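Mitogen-activated protein kinase, putative (Map kinase-like protein) (Leishmania major, PDB 3PG1) probably binds ATP and phosphorylates serine and threonine residues of other proteins, as expected of a MAP kinase. Local coordinates at residues I51-N56 against M106-L111. Residues are numbered along the deposited sequence; the frame is centred on the assembly and turned at random.
Sequences IKRVFN and MHKLYL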
ATOM      1  N   ILE A  51      -9.562  -3.206 -15.380  1.00 56.61           N
ATOM      2  CA  ILE A  51      -8.748  -3.958 -16.337  1.00 56.69           C
ATOM      3  C   ILE A  51      -7.561  -3.128 -16.816  1.00 61.44           C
ATOM      4  O   ILE A  51      -7.726  -2.156 -17.573  1.00 62.05           O
ATOM      5  CB  ILE A  51      -9.567  -4.585 -17.494  1.00 61.22           C
ATOM      6  CG1 ILE A  51     -10.728  -5.474 -16.946  1.00 61.99           C
ATOM      7  CG2 ILE A  51      -8.641  -5.382 -18.428  1.00 61.41           C
ATOM      8  CD1 ILE A  51     -11.963  -5.576 -17.873  1.00 72.44           C
ATOM      9  N   LYS A  52      -6.361  -3.525 -16.356  1.00 56.24           N
ATOM     10  CA  LYS A  52      -5.097  -2.893 -16.710  1.00 55.81           C
ATOM     11  C   LYS A  52      -4.479  -3.610 -17.902  1.00 60.14           C
ATOM     12  O   LYS A  52      -4.384  -4.841 -17.915  1.00 58.36           O
ATOM     13  CB  LYS A  52      -4.132  -2.878 -15.508  1.00 57.04           C
ATOM     14  CG  LYS A  52      -2.889  -2.010 -15.725  1.00 72.94           C
ATOM     15  CD  LYS A  52      -1.984  -2.043 -14.502  1.00 81.23           C
ATOM     16  CE  LYS A  52      -0.586  -1.547 -14.781  1.00 91.86           C
ATOM     17  NZ  LYS A  52       0.296  -1.681 -13.585  1.00 94.35           N
ATOM     18  N   ARG A  53      -4.067  -2.826 -18.905  1.00 58.76           N
ATOM     19  CA  ARG A  53      -3.449  -3.293 -20.144  1.00 60.87           C
ATOM     20  C   ARG A  53      -2.015  -2.751 -20.197  1.00 67.36           C
ATOM     21  O   ARG A  53      -1.822  -1.542 -20.274  1.00 67.30           O
ATOM     22  CB  ARG A  53      -4.282  -2.805 -21.350  1.00 61.43           C
ATOM     23  CG  ARG A  53      -3.823  -3.279 -22.724  1.00 68.48           C
ATOM     24  CD  ARG A  53      -4.496  -2.421 -23.775  1.00 71.02           C
ATOM     25  NE  ARG A  53      -4.073  -2.727 -25.143  1.00 77.37           N
ATOM     26  CZ  ARG A  53      -3.221  -1.992 -25.853  1.00 90.16           C
ATOM     27  NH1 ARG A  53      -2.657  -0.915 -25.316  1.00 81.58           N
ATOM     28  NH2 ARG A  53      -2.926  -2.328 -27.103  1.00 69.23           N
ATOM     29  N   VAL A  54      -1.028  -3.654 -20.125  1.00 66.20           N
ATOM     30  CA  VAL A  54       0.406  -3.350 -20.152  1.00 67.22           C
ATOM     31  C   VAL A  54       0.910  -3.701 -21.562  1.00 75.19           C
ATOM     32  O   VAL A  54       0.900  -4.877 -21.947  1.00 74.64           O
ATOM     33  CB  VAL A  54       1.180  -4.130 -19.049  1.00 70.15           C
ATOM     34  CG1 VAL A  54       2.681  -3.868 -19.131  1.00 70.83           C
ATOM     35  CG2 VAL A  54       0.646  -3.821 -17.644  1.00 67.93           C
ATOM     36  N   PHE A  55       1.325  -2.676 -22.332  1.00 74.39           N
ATOM     37  CA  PHE A  55       1.827  -2.864 -23.690  1.00 76.71           C
ATOM     38  C   PHE A  55       3.118  -2.062 -23.957  1.00 85.17           C
ATOM     39  O   PHE A  55       4.218  -2.619 -23.847  1.00 84.37           O
ATOM     40  CB  PHE A  55       0.716  -2.610 -24.737  1.00 78.75           C
ATOM     41  CG  PHE A  55       1.113  -2.666 -26.202  1.00 81.99           C
ATOM     42  CD1 PHE A  55       1.889  -3.713 -26.694  1.00 85.44           C
ATOM     43  CD2 PHE A  55       0.651  -1.708 -27.101  1.00 84.67           C
ATOM     44  CE1 PHE A  55       2.236  -3.772 -28.048  1.00 88.38           C
ATOM     45  CE2 PHE A  55       0.992  -1.774 -28.454  1.00 89.17           C
ATOM     46  CZ  PHE A  55       1.776  -2.808 -28.920  1.00 88.17           C
ATOM     47  N   ASN A  56       2.984  -0.766 -24.291  1.00 84.98           N
ATOM     48  CA  ASN A  56       4.117   0.091 -24.615  1.00 87.09           C
ATOM     49  C   ASN A  56       4.314   1.302 -23.695  1.00 93.37           C
ATOM     50  O   ASN A  56       3.489   1.586 -22.818  1.00 90.89           O
ATOM     51  CB  ASN A  56       4.064   0.502 -26.092  1.00 86.95           C
ATOM     52  CG  ASN A  56       4.328  -0.628 -27.063  1.00 99.92           C
ATOM     53  OD1 ASN A  56       4.753  -1.729 -26.693  1.00 94.61           O
ATOM     54  ND2 ASN A  56       4.088  -0.378 -28.338  1.00 86.94           N
ATOM     55  N   MET A 106       5.685  -7.246 -29.561  1.00 90.35           N
ATOM     56  CA  MET A 106       4.253  -6.920 -29.578  1.00 89.21           C
ATOM     57  C   MET A 106       3.522  -7.642 -28.409  1.00 88.98           C
ATOM     58  O   MET A 106       2.324  -7.942 -28.494  1.00 87.40           O
ATOM     59  CB  MET A 106       3.628  -7.281 -30.945  1.00 94.14           C
ATOM     60  CG  MET A 106       4.184  -6.489 -32.123  1.00101.53           C
ATOM     61  SD  MET A 106       3.531  -4.804 -32.262  1.00106.28           S
ATOM     62  CE  MET A 106       2.022  -5.127 -33.187  1.00102.88           C
ATOM     63  N   HIS A 107       4.261  -7.894 -27.313  1.00 83.30           N
ATOM     64  CA  HIS A 107       3.762  -8.579 -26.115  1.00 80.40           C
ATOM     65  C   HIS A 107       2.870  -7.685 -25.266  1.00 79.44           C
ATOM     66  O   HIS A 107       3.224  -6.529 -24.994  1.00 77.02           O
ATOM     67  CB  HIS A 107       4.919  -9.157 -25.279  1.00 81.29           C
ATOM     68  CG  HIS A 107       6.019  -9.776 -26.092  1.00 87.69           C
ATOM     69  ND1 HIS A 107       7.287  -9.220 -26.132  1.00 90.76           N
ATOM     70  CD2 HIS A 107       6.000 -10.871 -26.886  1.00 91.57           C
ATOM     71  CE1 HIS A 107       7.993  -9.995 -26.941  1.00 92.94           C
ATOM     72  NE2 HIS A 107       7.257 -10.994 -27.428  1.00 93.85           N
ATOM     73  N   LYS A 108       1.708  -8.236 -24.845  1.00 74.09           N
ATOM     74  CA  LYS A 108       0.712  -7.556 -24.005  1.00 71.11           C
ATOM     75  C   LYS A 108       0.397  -8.353 -22.738  1.00 72.10           C
ATOM     76  O   LYS A 108       0.373  -9.585 -22.762  1.00 72.82           O
ATOM     77  CB  LYS A 108      -0.587  -7.274 -24.788  1.00 73.80           C
ATOM     78  CG  LYS A 108      -0.472  -6.119 -25.776  1.00 78.93           C
ATOM     79  CD  LYS A 108      -1.562  -6.130 -26.827  1.00 80.35           C
ATOM     80  CE  LYS A 108      -1.211  -5.260 -28.013  1.00 86.92           C
ATOM     81  NZ  LYS A 108      -0.994  -6.070 -29.241  1.00 95.63           N
ATOM     82  N   LEU A 109       0.140  -7.634 -21.641  1.00 64.65           N
ATOM     83  CA  LEU A 109      -0.217  -8.210 -20.347  1.00 62.01           C
ATOM     84  C   LEU A 109      -1.471  -7.524 -19.821  1.00 62.09           C
ATOM     85  O   LEU A 109      -1.597  -6.295 -19.875  1.00 61.34           O
ATOM     86  CB  LEU A 109       0.962  -8.156 -19.350  1.00 61.30           C
ATOM     87  CG  LEU A 109       0.681  -8.295 -17.833  1.00 65.64           C
ATOM     88  CD1 LEU A 109       0.183  -9.685 -17.462  1.00 66.27           C
ATOM     89  CD2 LEU A 109       1.911  -7.999 -17.034  1.00 68.27           C
ATOM     90  N   TYR A 110      -2.417  -8.340 -19.362  1.00 56.01           N
ATOM     91  CA  TYR A 110      -3.696  -7.866 -18.851  1.00 53.65           C
ATOM     92  C   TYR A 110      -3.840  -8.275 -17.417  1.00 56.37           C
ATOM     93  O   TYR A 110      -3.583  -9.431 -17.048  1.00 54.21           O
ATOM     94  CB  TYR A 110      -4.867  -8.387 -19.695  1.00 54.08           C
ATOM     95  CG  TYR A 110      -4.712  -8.120 -21.176  1.00 54.39           C
ATOM     96  CD1 TYR A 110      -5.291  -7.002 -21.769  1.00 56.38           C
ATOM     97  CD2 TYR A 110      -3.971  -8.979 -21.985  1.00 56.25           C
ATOM     98  CE1 TYR A 110      -5.148  -6.749 -23.134  1.00 57.51           C
ATOM     99  CE2 TYR A 110      -3.788  -8.716 -23.342  1.00 58.75           C
ATOM    100  CZ  TYR A 110      -4.392  -7.608 -23.917  1.00 65.18           C
ATOM    101  OH  TYR A 110      -4.203  -7.348 -25.254  1.00 63.86           O
ATOM    102  N   LEU A 111      -4.232  -7.300 -16.606  1.00 53.79           N
ATOM    103  CA  LEU A 111      -4.387  -7.455 -15.180  1.00 52.50           C
ATOM    104  C   LEU A 111      -5.755  -7.050 -14.745  1.00 54.15           C
ATOM    105  O   LEU A 111      -6.200  -5.928 -14.996  1.00 54.06           O
ATOM    106  CB  LEU A 111      -3.322  -6.623 -14.470  1.00 52.71           C
ATOM    107  CG  LEU A 111      -1.906  -7.063 -14.776  1.00 59.72           C
ATOM    108  CD1 LEU A 111      -0.909  -5.979 -14.410  1.00 60.35           C
ATOM    109  CD2 LEU A 111      -1.611  -8.414 -14.122  1.00 62.05           C
TER
HETATM  110  O   HOH W   1       4.312  -5.024 -22.743  1.00 59.56           O
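K52 and V54 pair with L111 and L109 through four backbone hydrogen bonds. The shortest runs from V54 N to L109 O, 2.7 Å and nearly straight at 175°. This joins strands 48-54 and 108-114, antiparallel neighbours in the five-stranded sheet of the kinase N-terminal lobe. A water donates to F55 O and H107 O, bridging the two backbones where the strand pairing ends.

On the K52, V54, L109 and L111 face the contacts are apolar. V54 CG2 lies 4.2 Å from L111 CD1, and L109 and L111 pack on helix 70-85. K52, the VAIK lysine by sequence, extends away. Its NZ makes a weak ion pair with E79 of that helix, matching the family's Lys-Glu pair but long here.

K108 CE sits over the centre of the F55 ring, 3.7 Å from its centroid. The chain bends at chi4 (113°), and K108 NZ makes a cation-pi contact 4.5 Å from the F55 centroid. N56 OD1 lies over the opposite face.

R53 CG touches Y110 CE1 at 3.7 Å. E16 OE1 forms a salt bridge with R53 NE and a hydrogen bond with Y110 OH. R53 NH2 and K108 NZ, like charges, lie 4.7 Å apart. E16 would probably ease their repulsion.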